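Local coordinates for protein 4-alpha-glucanotransferase (Streptococcus agalactiae, PDB 6M6T) that is an amylomaltase, or disproportionating enzyme, a member of the 4-alpha-glucanotransferase family built on a TIM barrel, at residues K42-P48 against G210-D216; Y292-F298 against P339-N344; K299-D303 against G346-A352. All coordinates share one frame. Residue numbers count along the deposited sequence, not the author numbering.

Contact 1: residues K42-P48 against G210-D216; sequences KFWQILP and GIQIIGD
Two neighbouring parallel strands of the TIM barrel, 43-45 and 212-217, meet here; their axes approach to 4.6 Å, with N-to-C directions 23° apart, and they pair Phe43 with Gln212, Trp44 with Ile213 and Gln45 with Ile214. Gly210, at positive phi, is the C-prime residue of the Schellman motif ending helix 182-208, and Ile211 leads into the strand. Gln212 makes the first two rungs: its N donates to Lys42 O (2.9 Å) and its O accepts from Trp44 N (2.9 Å). Ile213 (m, m) lays CD1 3.6 Å from Trp44 CB. On the opposite face, Ile214 (m, t) brings CD1 to 3.6 Å from Phe43 CB, while its N reaches Trp44 O (2.9 Å) and its O takes Ile46 N (3.2 Å). Past Gly215, Asp216 sets CB 3.6 Å from Pro48 CG; its OD2 is hydrogen-bonded to Tyr59 OH, and OD1 forms a salt bridge with Arg294. Strand 6-10 borders 43-45 and strand 292-295 borders 212-217, while Trp44 and Ile211 pack against helix 27-38.

Contact 2: residues Y292-F298 against P339-N344; sequences YLRIDHF and PIIAEN. With ASO (1,5-anhydro-D-glucitol), chain I; AC1 (4,6-dideoxy-4-{[(1S,4R,5S,6S)-4,5,6-trihydroxy-3-(hydroxymethyl)cyclohex-2-en-1-yl]amino}-alpha-D-glucopyranose), chain J.
This contact supplies three residues of the glycan pocket, Asp296, His297 and Glu343, from the ends of two adjacent strands. Asp296 OD2 is covalently bonded to ASO C1 (1.5 Å). Glu343 brings OE2 to 2.5 Å from Asp296 OD1 and 2.4 Å from AC1 O4, so close that an acid group probably holds a proton; the same OE2 accepts from His297 N (3.1 Å). Arg294 NH1 lies 3.4 Å from Glu343 CG, which sits over the guanidinium face; that guanidinium forms a salt bridge with Asp216. Carrying these residues at the C-terminal ends of its strands is the TIM-barrel arrangement: 292-295 and 340-342 are parallel, axes 4.7 Å apart at their closest and 26° between directions, pairing Leu293 with Ile340, Arg294 with Ile341 and Ile295 with Ala342. The hydrogen bonds alternate: Leu293 N to Pro339 O (2.9 Å), Ile341 N to Leu293 O (2.8 Å), Ile295 N to Ile341 O (3.1 Å), Glu343 N to Ile295 O (3.3 Å). His297 has positive phi (51°), and Phe298 N reaches Glu343 O (2.9 Å). CH-pi contacts lie near both ends, Pro339 CB 3.7 Å from the Tyr292 ring centroid and Ala342 CB 3.5 Å from that of Phe298.

Contact 3: residues K299-D303 against G346-A352; sequences KGFSD and GYIDERA. With AC1 (4,6-dideoxy-4-{[(1S,4R,5S,6S)-4,5,6-trihydroxy-3-(hydroxymethyl)cyclohex-2-en-1-yl]amino}-alpha-D-glucopyranose), chain J.
Lys299 begins a short turn, with helical backbone angles through Phe301, and it makes the one hydrogen bond across to 346-352. Its CB is directed toward 346-352, and the t, p, t, m side chain brings NZ to Tyr347 O, to which it donates at 2.8 Å. The same NZ lies 3.2 Å from Tyr347 CB and 4.1 Å from Asp349 OD1, the latter too long for a salt bridge; Trp319 adds a cation-pi partner. Lys299 O in turn closes the local turn, accepting from Ser302 N (2.9 Å), Asp303 N (3.0 Å) and Ser302 OG (3.1 Å). The connection belongs to the loops that follow barrel strands 292-295 and 340-342: the first leads into strand 303-308 of a small antiparallel sheet, the second into helix 350-359. Asp349 is the N-cap of that helix, its OD2 taking a weak bond from Arg351 N at 3.3 Å. Ser302 (chi1 p) faces the first turn, with OG 4.0 Å from Ala352 CB and CB 4.3 Å from Arg351 CB. Asp303 (chi1 m) places OD2 3.5 Å from Arg351 CD and 3.8 Å from Asp349 OD1, two like charges near each other. On the pocket side, Gly346 has phi 92° and psi 150°, where a side chain would strike the preceding carbonyl, and it touches a bound GLC. The end of Tyr347 (chi1 m, phi 52°) leads away from 299-303: its OH accepts from AC1 O3 at 3.0 Å and also bonds to Pro250 O.

Overall arrangement
Contacts 1 and 2 are both buried in the barrel wall and join side by side, because strands 212-217 and 292-295 are neighbours: Gly215 O lies 2.8 Å from Arg294 N. Each is a ladder of parallel backbone bonds, but contact 2 ends in acidic residues at the bound glycan, whereas in contact 1 the Asp216 side chain is about 6 Å from ASO at nearest approach. Contact 3, farther from the chain centre and partly exposed, has no ladder; it has one lysine-to-carbonyl hydrogen bond, with longer side-chain contacts and two carboxylates near each other. Its segments follow closely on those of contact 2, Ile295 CG1 meets Phe301 CE2 at 3.5 Å, and both contacts touch AC1. Contacts 1 and 3 do not meet.

Contact 1: residues K42-P48 against G210-D216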
loop_
_atom_site.group_PDB
_atom_site.type_symbol
_atom_site.label_atom_id
_atom_site.label_comp_id
_atom_site.label_asym_id
_atom_site.label_seq_id
_atom_site.Cartn_x
_atom_site.Cartn_y
_atom_site.Cartn_z
ATOM N N LYS A 42 3.437 -16.804 -8.729
ATOM C CA LYS A 42 4.621 -16.002 -9.005
ATOM C C LYS A 42 4.711 -14.779 -8.110
ATOM O O LYS A 42 5.807 -14.431 -7.662
ATOM C CB LYS A 42 4.645 -15.565 -10.478
ATOM C CG LYS A 42 5.837 -14.714 -10.849
ATOM C CD LYS A 42 6.903 -15.503 -11.561
ATOM C CE LYS A 42 8.002 -14.590 -12.088
ATOM N NZ LYS A 42 7.382 -13.505 -12.879
ATOM N N PHE A 43 3.574 -14.154 -7.795
ATOM C CA PHE A 43 3.585 -12.837 -7.174
ATOM C C PHE A 43 2.791 -12.819 -5.880
ATOM O O PHE A 43 1.753 -13.477 -5.757
ATOM C CB PHE A 43 3.024 -11.759 -8.140
ATOM C CG PHE A 43 3.849 -11.582 -9.376
ATOM C CD1 PHE A 43 5.175 -11.184 -9.292
ATOM C CD2 PHE A 43 3.317 -11.846 -10.618
ATOM C CE1 PHE A 43 5.950 -11.044 -10.438
ATOM C CE2 PHE A 43 4.088 -11.712 -11.772
ATOM C CZ PHE A 43 5.401 -11.320 -11.681
ATOM N N TRP A 44 3.306 -12.044 -4.921
ATOM C CA TRP A 44 2.587 -11.597 -3.726
ATOM C C TRP A 44 2.478 -10.084 -3.853
ATOM O O TRP A 44 3.504 -9.388 -3.821
ATOM C CB TRP A 44 3.334 -11.986 -2.438
ATOM C CG TRP A 44 2.580 -11.717 -1.171
ATOM C CD1 TRP A 44 1.363 -11.127 -1.065
ATOM C CD2 TRP A 44 2.975 -12.061 0.176
ATOM N NE1 TRP A 44 0.979 -11.056 0.258
ATOM C CE2 TRP A 44 1.944 -11.636 1.036
ATOM C CE3 TRP A 44 4.092 -12.694 0.733
ATOM C CZ2 TRP A 44 1.995 -11.812 2.410
ATOM C CZ3 TRP A 44 4.145 -12.843 2.105
ATOM C CH2 TRP A 44 3.104 -12.402 2.927
ATOM N N GLN A 45 1.260 -9.570 -4.038
ATOM C CA GLN A 45 1.038 -8.128 -3.993
ATOM C C GLN A 45 0.589 -7.741 -2.587
ATOM O O GLN A 45 -0.402 -8.275 -2.071
ATOM C CB GLN A 45 0.003 -7.672 -5.019
ATOM C CG GLN A 45 -0.097 -6.139 -5.147
ATOM C CD GLN A 45 -0.774 -5.681 -6.438
ATOM O OE1 GLN A 45 -1.145 -6.490 -7.300
ATOM N NE2 GLN A 45 -0.933 -4.377 -6.578
ATOM N N ILE A 46 1.313 -6.812 -1.976
ATOM C CA ILE A 46 0.926 -6.234 -0.702
ATOM C C ILE A 46 0.484 -4.781 -0.928
ATOM O O ILE A 46 0.593 -4.231 -2.032
ATOM C CB ILE A 46 2.071 -6.326 0.335
ATOM C CG1 ILE A 46 3.345 -5.698 -0.242
ATOM C CG2 ILE A 46 2.336 -7.785 0.724
ATOM C CD1 ILE A 46 4.277 -5.116 0.782
ATOM N N LEU A 47 -0.041 -4.167 0.141
ATOM C CA LEU A 47 -0.325 -2.731 0.187
ATOM C C LEU A 47 0.976 -2.011 0.540
ATOM O O LEU A 47 2.056 -2.609 0.550
ATOM C CB LEU A 47 -1.478 -2.480 1.149
ATOM C CG LEU A 47 -2.804 -3.153 0.775
ATOM C CD1 LEU A 47 -3.956 -2.289 1.249
ATOM C CD2 LEU A 47 -2.958 -3.435 -0.710
ATOM N N PRO A 48 0.965 -0.686 0.714
ATOM C CA PRO A 48 2.213 -0.029 1.114
ATOM C C PRO A 48 2.585 -0.391 2.539
ATOM O O PRO A 48 1.730 -0.641 3.394
ATOM C CB PRO A 48 1.900 1.465 0.979
ATOM C CG PRO A 48 0.744 1.542 0.100
ATOM C CD PRO A 48 -0.064 0.328 0.396
ATOM N N GLY A 210 11.517 -18.313 -5.461
ATOM C CA GLY A 210 10.857 -17.927 -6.699
ATOM C C GLY A 210 9.643 -17.021 -6.564
ATOM O O GLY A 210 8.997 -16.732 -7.584
ATOM N N ILE A 211 9.322 -16.548 -5.356
ATOM C CA ILE A 211 8.182 -15.663 -5.117
ATOM C C ILE A 211 8.643 -14.208 -5.168
ATOM O O ILE A 211 9.573 -13.819 -4.449
ATOM C CB ILE A 211 7.521 -15.975 -3.765
ATOM C CG1 ILE A 211 6.773 -17.294 -3.862
ATOM C CG2 ILE A 211 6.563 -14.843 -3.353
ATOM C CD1 ILE A 211 5.955 -17.397 -5.152
ATOM N N GLN A 212 7.976 -13.398 -5.995
ATOM C CA GLN A 212 8.305 -11.988 -6.179
ATOM C C GLN A 212 7.228 -11.088 -5.579
ATOM O O GLN A 212 6.031 -11.396 -5.668
ATOM C CB GLN A 212 8.475 -11.679 -7.659
ATOM C CG GLN A 212 9.487 -12.559 -8.371
ATOM C CD GLN A 212 10.539 -11.741 -9.080
ATOM O OE1 GLN A 212 10.247 -11.047 -10.064
ATOM N NE2 GLN A 212 11.770 -11.793 -8.571
ATOM N N ILE A 213 7.659 -9.957 -4.989
ATOM C CA ILE A 213 6.786 -9.033 -4.257
ATOM C C ILE A 213 6.443 -7.822 -5.120
ATOM O O ILE A 213 7.337 -7.114 -5.607
ATOM C CB ILE A 213 7.443 -8.571 -2.943
ATOM C CG1 ILE A 213 7.742 -9.773 -2.050
ATOM C CG2 ILE A 213 6.560 -7.548 -2.221
ATOM C CD1 ILE A 213 6.491 -10.519 -1.633
ATOM N N ILE A 214 5.151 -7.558 -5.278
ATOM C CA ILE A 214 4.678 -6.308 -5.865
ATOM C C ILE A 214 4.348 -5.349 -4.726
ATOM O O ILE A 214 3.325 -5.495 -4.048
ATOM C CB ILE A 214 3.455 -6.514 -6.766
ATOM C CG1 ILE A 214 3.619 -7.725 -7.672
ATOM C CG2 ILE A 214 3.208 -5.297 -7.588
ATOM C CD1 ILE A 214 2.272 -8.265 -8.141
ATOM N N GLY A 215 5.212 -4.359 -4.532
ATOM C CA GLY A 215 4.922 -3.280 -3.611
ATOM C C GLY A 215 4.080 -2.153 -4.224
ATOM O O GLY A 215 4.001 -1.970 -5.440
ATOM N N ASP A 216 3.444 -1.400 -3.327
ATOM C CA ASP A 216 2.581 -0.270 -3.649
ATOM C C ASP A 216 3.300 1.020 -3.268
ATOM O O ASP A 216 3.817 1.136 -2.150
ATOM C CB ASP A 216 1.252 -0.379 -2.876
ATOM C CG ASP A 216 0.007 -0.157 -3.754
ATOM O OD1 ASP A 216 0.050 0.700 -4.670
ATOM O OD2 ASP A 216 -1.028 -0.834 -3.508
#

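Contact 2: residues Y292-F298 against P339-N344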
loop_
_atom_site.group_PDB
_atom_site.type_symbol
_atom_site.label_atom_id
_atom_site.label_comp_id
_atom_site.label_asym_id
_atom_site.label_seq_id
_atom_site.Cartn_x
_atom_site.Cartn_y
_atom_site.Cartn_z
ATOM N N TYR A 292 8.658 -5.714 -7.819
ATOM C CA TYR A 292 7.852 -5.023 -8.809
ATOM C C TYR A 292 7.133 -3.892 -8.096
ATOM O O TYR A 292 6.429 -4.138 -7.118
ATOM C CB TYR A 292 6.836 -5.972 -9.474
ATOM C CG TYR A 292 7.358 -6.665 -10.703
ATOM C CD1 TYR A 292 8.195 -7.760 -10.603
ATOM C CD2 TYR A 292 7.024 -6.210 -11.969
ATOM C CE1 TYR A 292 8.686 -8.386 -11.721
ATOM C CE2 TYR A 292 7.511 -6.837 -13.110
ATOM C CZ TYR A 292 8.343 -7.921 -12.977
ATOM O OH TYR A 292 8.829 -8.543 -14.105
ATOM N N LEU A 293 7.282 -2.670 -8.590
ATOM C CA LEU A 293 6.658 -1.511 -7.973
ATOM C C LEU A 293 5.398 -1.119 -8.729
ATOM O O LEU A 293 5.397 -1.032 -9.958
ATOM C CB LEU A 293 7.623 -0.326 -7.935
ATOM C CG LEU A 293 7.196 0.876 -7.089
ATOM C CD1 LEU A 293 7.442 0.609 -5.587
ATOM C CD2 LEU A 293 7.902 2.143 -7.569
ATOM N N ARG A 294 4.343 -0.837 -7.980
ATOM C CA ARG A 294 3.035 -0.477 -8.505
ATOM C C ARG A 294 2.772 0.966 -8.106
ATOM O O ARG A 294 2.512 1.245 -6.930
ATOM C CB ARG A 294 1.970 -1.412 -7.939
ATOM C CG ARG A 294 0.550 -0.990 -8.223
ATOM C CD ARG A 294 -0.300 -1.126 -6.975
ATOM N NE ARG A 294 -1.717 -1.359 -7.257
ATOM C CZ ARG A 294 -2.705 -0.537 -6.915
ATOM N NH1 ARG A 294 -3.959 -0.864 -7.228
ATOM N NH2 ARG A 294 -2.446 0.601 -6.264
ATOM N N ILE A 295 2.864 1.888 -9.062
ATOM C CA ILE A 295 2.647 3.291 -8.732
ATOM C C ILE A 295 1.145 3.566 -8.741
ATOM O O ILE A 295 0.471 3.393 -9.758
ATOM C CB ILE A 295 3.418 4.238 -9.667
ATOM C CG1 ILE A 295 3.194 5.687 -9.225
ATOM C CG2 ILE A 295 3.017 4.089 -11.113
ATOM C CD1 ILE A 295 3.266 5.937 -7.688
ATOM N N ASP A 296 0.613 3.947 -7.580
ATOM C CA ASP A 296 -0.815 4.196 -7.458
ATOM C C ASP A 296 -1.190 5.453 -8.225
ATOM O O ASP A 296 -0.368 6.355 -8.402
ATOM C CB ASP A 296 -1.221 4.352 -5.989
ATOM C CG ASP A 296 -2.728 4.410 -5.814
ATOM O OD1 ASP A 296 -3.418 3.854 -6.680
ATOM O OD2 ASP A 296 -3.247 5.011 -4.842
ATOM N N HIS A 297 -2.440 5.497 -8.692
ATOM C CA HIS A 297 -3.052 6.702 -9.266
ATOM C C HIS A 297 -2.175 7.331 -10.348
ATOM O O HIS A 297 -1.739 8.481 -10.257
ATOM C CB HIS A 297 -3.361 7.722 -8.177
ATOM C CG HIS A 297 -4.239 8.836 -8.636
ATOM N ND1 HIS A 297 -5.532 8.633 -9.060
ATOM C CD2 HIS A 297 -4.018 10.172 -8.718
ATOM C CE1 HIS A 297 -6.072 9.795 -9.388
ATOM N NE2 HIS A 297 -5.175 10.745 -9.184
ATOM N N PHE A 298 -1.925 6.531 -11.384
ATOM C CA PHE A 298 -1.095 6.948 -12.505
ATOM C C PHE A 298 -1.673 8.177 -13.198
ATOM O O PHE A 298 -0.925 8.987 -13.772
ATOM C CB PHE A 298 -0.965 5.761 -13.473
ATOM C CG PHE A 298 0.276 5.784 -14.307
ATOM C CD1 PHE A 298 1.523 5.618 -13.721
ATOM C CD2 PHE A 298 0.191 5.975 -15.680
ATOM C CE1 PHE A 298 2.665 5.641 -14.488
ATOM C CE2 PHE A 298 1.320 6.005 -16.459
ATOM C CZ PHE A 298 2.564 5.835 -15.871
ATOM N N PRO A 339 10.995 -2.554 -13.302
ATOM C CA PRO A 339 9.742 -3.310 -13.158
ATOM C C PRO A 339 8.611 -2.525 -12.515
ATOM O O PRO A 339 8.256 -2.804 -11.362
ATOM C CB PRO A 339 10.147 -4.476 -12.256
ATOM C CG PRO A 339 11.252 -3.931 -11.425
ATOM C CD PRO A 339 12.009 -2.985 -12.316
ATOM N N ILE A 340 8.028 -1.560 -13.232
ATOM C CA ILE A 340 6.887 -0.804 -12.724
ATOM C C ILE A 340 5.615 -1.325 -13.370
ATOM O O ILE A 340 5.590 -1.623 -14.576
ATOM C CB ILE A 340 7.027 0.707 -12.987
ATOM C CG1 ILE A 340 8.454 1.193 -12.740
ATOM C CG2 ILE A 340 6.023 1.486 -12.141
ATOM C CD1 ILE A 340 9.041 0.774 -11.439
ATOM N N ILE A 341 4.541 -1.412 -12.588
ATOM C CA ILE A 341 3.204 -1.537 -13.147
ATOM C C ILE A 341 2.432 -0.291 -12.766
ATOM O O ILE A 341 2.607 0.250 -11.665
ATOM C CB ILE A 341 2.482 -2.819 -12.697
ATOM C CG1 ILE A 341 2.099 -2.737 -11.227
ATOM C CG2 ILE A 341 3.344 -4.044 -12.979
ATOM C CD1 ILE A 341 1.423 -3.991 -10.714
ATOM N N ALA A 342 1.616 0.189 -13.699
ATOM C CA ALA A 342 0.930 1.466 -13.579
ATOM C C ALA A 342 -0.546 1.246 -13.293
ATOM O O ALA A 342 -1.226 0.511 -14.017
ATOM C CB ALA A 342 1.098 2.279 -14.857
ATOM N N GLU A 343 -1.039 1.891 -12.247
ATOM C CA GLU A 343 -2.446 1.808 -11.864
ATOM C C GLU A 343 -3.187 2.935 -12.576
ATOM O O GLU A 343 -3.199 4.074 -12.112
ATOM C CB GLU A 343 -2.579 1.904 -10.344
ATOM C CG GLU A 343 -3.896 1.387 -9.780
ATOM C CD GLU A 343 -4.933 2.497 -9.593
ATOM O OE1 GLU A 343 -5.952 2.483 -10.305
ATOM O OE2 GLU A 343 -4.752 3.389 -8.729
ATOM N N ASN A 344 -3.829 2.629 -13.704
ATOM C CA ASN A 344 -4.390 3.704 -14.519
ATOM C C ASN A 344 -5.911 3.672 -14.574
ATOM O O ASN A 344 -6.507 3.838 -15.641
ATOM C CB ASN A 344 -3.808 3.650 -15.931
ATOM C CG ASN A 344 -4.095 2.341 -16.634
ATOM O OD1 ASN A 344 -4.230 1.291 -16.006
ATOM N ND2 ASN A 344 -4.191 2.400 -17.949
HETATM C C1 ASO I . -4.562 5.497 -4.415
HETATM C C2 ASO I . -5.405 4.450 -3.657
HETATM C C3 ASO I . -6.649 5.120 -3.048
HETATM C C4 ASO I . -6.174 6.242 -2.107
HETATM C C5 ASO I . -5.317 7.216 -2.869
HETATM C C6 ASO I . -4.659 8.167 -1.871
HETATM O O2 ASO I . -5.781 3.370 -4.518
HETATM O O3 ASO I . -7.449 4.126 -2.321
HETATM O O4 ASO I . -7.287 6.936 -1.492
HETATM O O5 ASO I . -4.215 6.542 -3.484
HETATM O O6 ASO I . -3.333 8.497 -2.319
HETATM C C1 AC1 J . -14.579 4.691 -11.180
HETATM O O2 AC1 J . -15.351 6.943 -10.703
HETATM C C2 AC1 J . -14.586 5.845 -10.176
HETATM C C4A AC1 J . -7.759 5.572 -7.654
HETATM C C3 AC1 J . -13.179 6.331 -9.989
HETATM O O3 AC1 J . -13.237 7.401 -9.054
HETATM C C4 AC1 J . -12.302 5.199 -9.452
HETATM N N4A AC1 J . -10.894 5.596 -9.372
HETATM C C5 AC1 J . -12.352 3.997 -10.372
HETATM O O5 AC1 J . -13.731 3.594 -10.649
HETATM C C6 AC1 J . -11.532 2.866 -9.716
HETATM C C1B AC1 J . -10.511 6.334 -8.161
HETATM C C2B AC1 J . -9.325 7.162 -8.545
HETATM O O2B AC1 J . -9.691 7.888 -9.719
HETATM C C3B AC1 J . -8.191 6.236 -8.903
HETATM O O3B AC1 J . -7.074 6.978 -9.368
HETATM O O4 AC1 J . -6.736 4.606 -7.974
HETATM C C5B AC1 J . -8.851 4.998 -6.981
HETATM C C7B AC1 J . -10.169 5.411 -7.181
HETATM C C6B AC1 J . -8.559 3.938 -5.940
HETATM O O6B AC1 J . -7.367 3.272 -6.361
#

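Contact 3: residues K299-D303 against G346-A352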
loop_
_atom_site.group_PDB
_atom_site.type_symbol
_atom_site.label_atom_id
_atom_site.label_comp_id
_atom_site.label_asym_id
_atom_site.label_seq_id
_atom_site.Cartn_x
_atom_site.Cartn_y
_atom_site.Cartn_z
ATOM N N LYS A 299 -2.999 8.330 -13.150
ATOM C CA LYS A 299 -3.643 9.515 -13.702
ATOM C C LYS A 299 -2.988 10.789 -13.180
ATOM O O LYS A 299 -2.788 11.755 -13.929
ATOM C CB LYS A 299 -5.137 9.498 -13.360
ATOM C CG LYS A 299 -5.951 10.641 -13.989
ATOM C CD LYS A 299 -5.550 10.891 -15.448
ATOM C CE LYS A 299 -6.098 12.183 -15.943
ATOM N NZ LYS A 299 -7.478 12.257 -15.450
ATOM N N GLY A 300 -2.612 10.788 -11.903
ATOM C CA GLY A 300 -2.017 11.945 -11.263
ATOM C C GLY A 300 -0.715 12.409 -11.876
ATOM O O GLY A 300 -0.271 13.521 -11.555
ATOM N N PHE A 301 -0.087 11.597 -12.734
ATOM C CA PHE A 301 1.127 12.031 -13.417
ATOM C C PHE A 301 0.846 12.683 -14.763
ATOM O O PHE A 301 1.750 13.293 -15.338
ATOM C CB PHE A 301 2.095 10.850 -13.561
ATOM C CG PHE A 301 2.635 10.392 -12.249
ATOM C CD1 PHE A 301 3.749 11.005 -11.695
ATOM C CD2 PHE A 301 1.988 9.399 -11.524
ATOM C CE1 PHE A 301 4.235 10.617 -10.453
ATOM C CE2 PHE A 301 2.470 8.996 -10.282
ATOM C CZ PHE A 301 3.595 9.603 -9.748
ATOM N N SER A 302 -0.384 12.598 -15.267
ATOM C CA SER A 302 -0.788 13.343 -16.451
ATOM C C SER A 302 -1.603 14.584 -16.096
ATOM O O SER A 302 -1.308 15.682 -16.574
ATOM C CB SER A 302 -1.581 12.433 -17.401
ATOM O OG SER A 302 -2.934 12.286 -16.982
ATOM N N ASP A 303 -2.622 14.418 -15.257
ATOM C CA ASP A 303 -3.541 15.485 -14.866
ATOM C C ASP A 303 -4.091 15.099 -13.500
ATOM O O ASP A 303 -4.783 14.083 -13.397
ATOM C CB ASP A 303 -4.703 15.636 -15.864
ATOM C CG ASP A 303 -4.286 16.241 -17.201
ATOM O OD1 ASP A 303 -3.838 17.412 -17.198
ATOM O OD2 ASP A 303 -4.449 15.560 -18.260
ATOM N N GLY A 346 -9.634 5.017 -14.076
ATOM C CA GLY A 346 -10.425 6.234 -13.954
ATOM C C GLY A 346 -9.911 7.372 -14.813
ATOM O O GLY A 346 -8.721 7.485 -15.105
ATOM N N TYR A 347 -10.851 8.221 -15.241
ATOM C CA TYR A 347 -10.550 9.547 -15.783
ATOM C C TYR A 347 -9.521 9.465 -16.895
ATOM O O TYR A 347 -8.678 10.351 -17.062
ATOM C CB TYR A 347 -10.093 10.507 -14.674
ATOM C CG TYR A 347 -10.984 10.451 -13.445
ATOM C CD1 TYR A 347 -12.152 11.195 -13.375
ATOM C CD2 TYR A 347 -10.671 9.632 -12.371
ATOM C CE1 TYR A 347 -12.972 11.125 -12.275
ATOM C CE2 TYR A 347 -11.486 9.550 -11.286
ATOM C CZ TYR A 347 -12.627 10.298 -11.232
ATOM O OH TYR A 347 -13.428 10.216 -10.124
ATOM N N ILE A 348 -9.578 8.380 -17.659
ATOM C CA ILE A 348 -8.613 8.177 -18.733
ATOM C C ILE A 348 -8.927 9.135 -19.881
ATOM O O ILE A 348 -10.059 9.204 -20.371
ATOM C CB ILE A 348 -8.609 6.714 -19.197
ATOM C CG1 ILE A 348 -7.941 5.836 -18.124
ATOM C CG2 ILE A 348 -7.917 6.581 -20.554
ATOM C CD1 ILE A 348 -7.621 4.407 -18.567
ATOM N N ASP A 349 -7.930 9.917 -20.266
ATOM C CA ASP A 349 -7.962 10.755 -21.445
ATOM C C ASP A 349 -6.668 10.491 -22.198
ATOM O O ASP A 349 -5.757 9.837 -21.677
ATOM C CB ASP A 349 -8.133 12.248 -21.082
ATOM C CG ASP A 349 -6.859 12.884 -20.509
ATOM O OD1 ASP A 349 -6.395 12.465 -19.424
ATOM O OD2 ASP A 349 -6.315 13.809 -21.161
ATOM N N GLU A 350 -6.593 10.994 -23.435
ATOM C CA GLU A 350 -5.498 10.601 -24.315
ATOM C C GLU A 350 -4.132 11.056 -23.808
ATOM O O GLU A 350 -3.113 10.526 -24.261
ATOM C CB GLU A 350 -5.770 11.088 -25.751
ATOM C CG GLU A 350 -6.277 9.944 -26.682
ATOM C CD GLU A 350 -7.770 9.598 -26.489
ATOM O OE1 GLU A 350 -8.249 8.629 -27.122
ATOM O OE2 GLU A 350 -8.471 10.284 -25.720
ATOM N N ARG A 351 -4.075 12.002 -22.874
ATOM C CA ARG A 351 -2.786 12.294 -22.238
ATOM C C ARG A 351 -2.309 11.118 -21.384
ATOM O O ARG A 351 -1.122 10.762 -21.407
ATOM C CB ARG A 351 -2.873 13.568 -21.393
ATOM C CG ARG A 351 -2.802 14.838 -22.218
ATOM C CD ARG A 351 -3.042 16.132 -21.387
ATOM N NE ARG A 351 -2.875 17.294 -22.252
ATOM C CZ ARG A 351 -1.700 17.705 -22.709
ATOM N NH1 ARG A 351 -0.582 17.083 -22.344
ATOM N NH2 ARG A 351 -1.638 18.744 -23.529
ATOM N N ALA A 352 -3.234 10.483 -20.655
ATOM C CA ALA A 352 -2.895 9.308 -19.848
ATOM C C ALA A 352 -2.513 8.106 -20.713
ATOM O O ALA A 352 -1.581 7.350 -20.377
ATOM C CB ALA A 352 -4.071 8.946 -18.938
HETATM C C1 AC1 J . -14.579 4.691 -11.180
HETATM O O2 AC1 J . -15.351 6.943 -10.703
HETATM C C2 AC1 J . -14.586 5.845 -10.176
HETATM C C4A AC1 J . -7.759 5.572 -7.654
HETATM C C3 AC1 J . -13.179 6.331 -9.989
HETATM O O3 AC1 J . -13.237 7.401 -9.054
HETATM C C4 AC1 J . -12.302 5.199 -9.452
HETATM N N4A AC1 J . -10.894 5.596 -9.372
HETATM C C5 AC1 J . -12.352 3.997 -10.372
HETATM O O5 AC1 J . -13.731 3.594 -10.649
HETATM C C6 AC1 J . -11.532 2.866 -9.716
HETATM C C1B AC1 J . -10.511 6.334 -8.161
HETATM C C2B AC1 J . -9.325 7.162 -8.545
HETATM O O2B AC1 J . -9.691 7.888 -9.719
HETATM C C3B AC1 J . -8.191 6.236 -8.903
HETATM O O3B AC1 J . -7.074 6.978 -9.368
HETATM O O4 AC1 J . -6.736 4.606 -7.974
HETATM C C5B AC1 J . -8.851 4.998 -6.981
HETATM C C7B AC1 J . -10.169 5.411 -7.181
HETATM C C6B AC1 J . -8.559 3.938 -5.940
HETATM O O6B AC1 J . -7.367 3.272 -6.361
#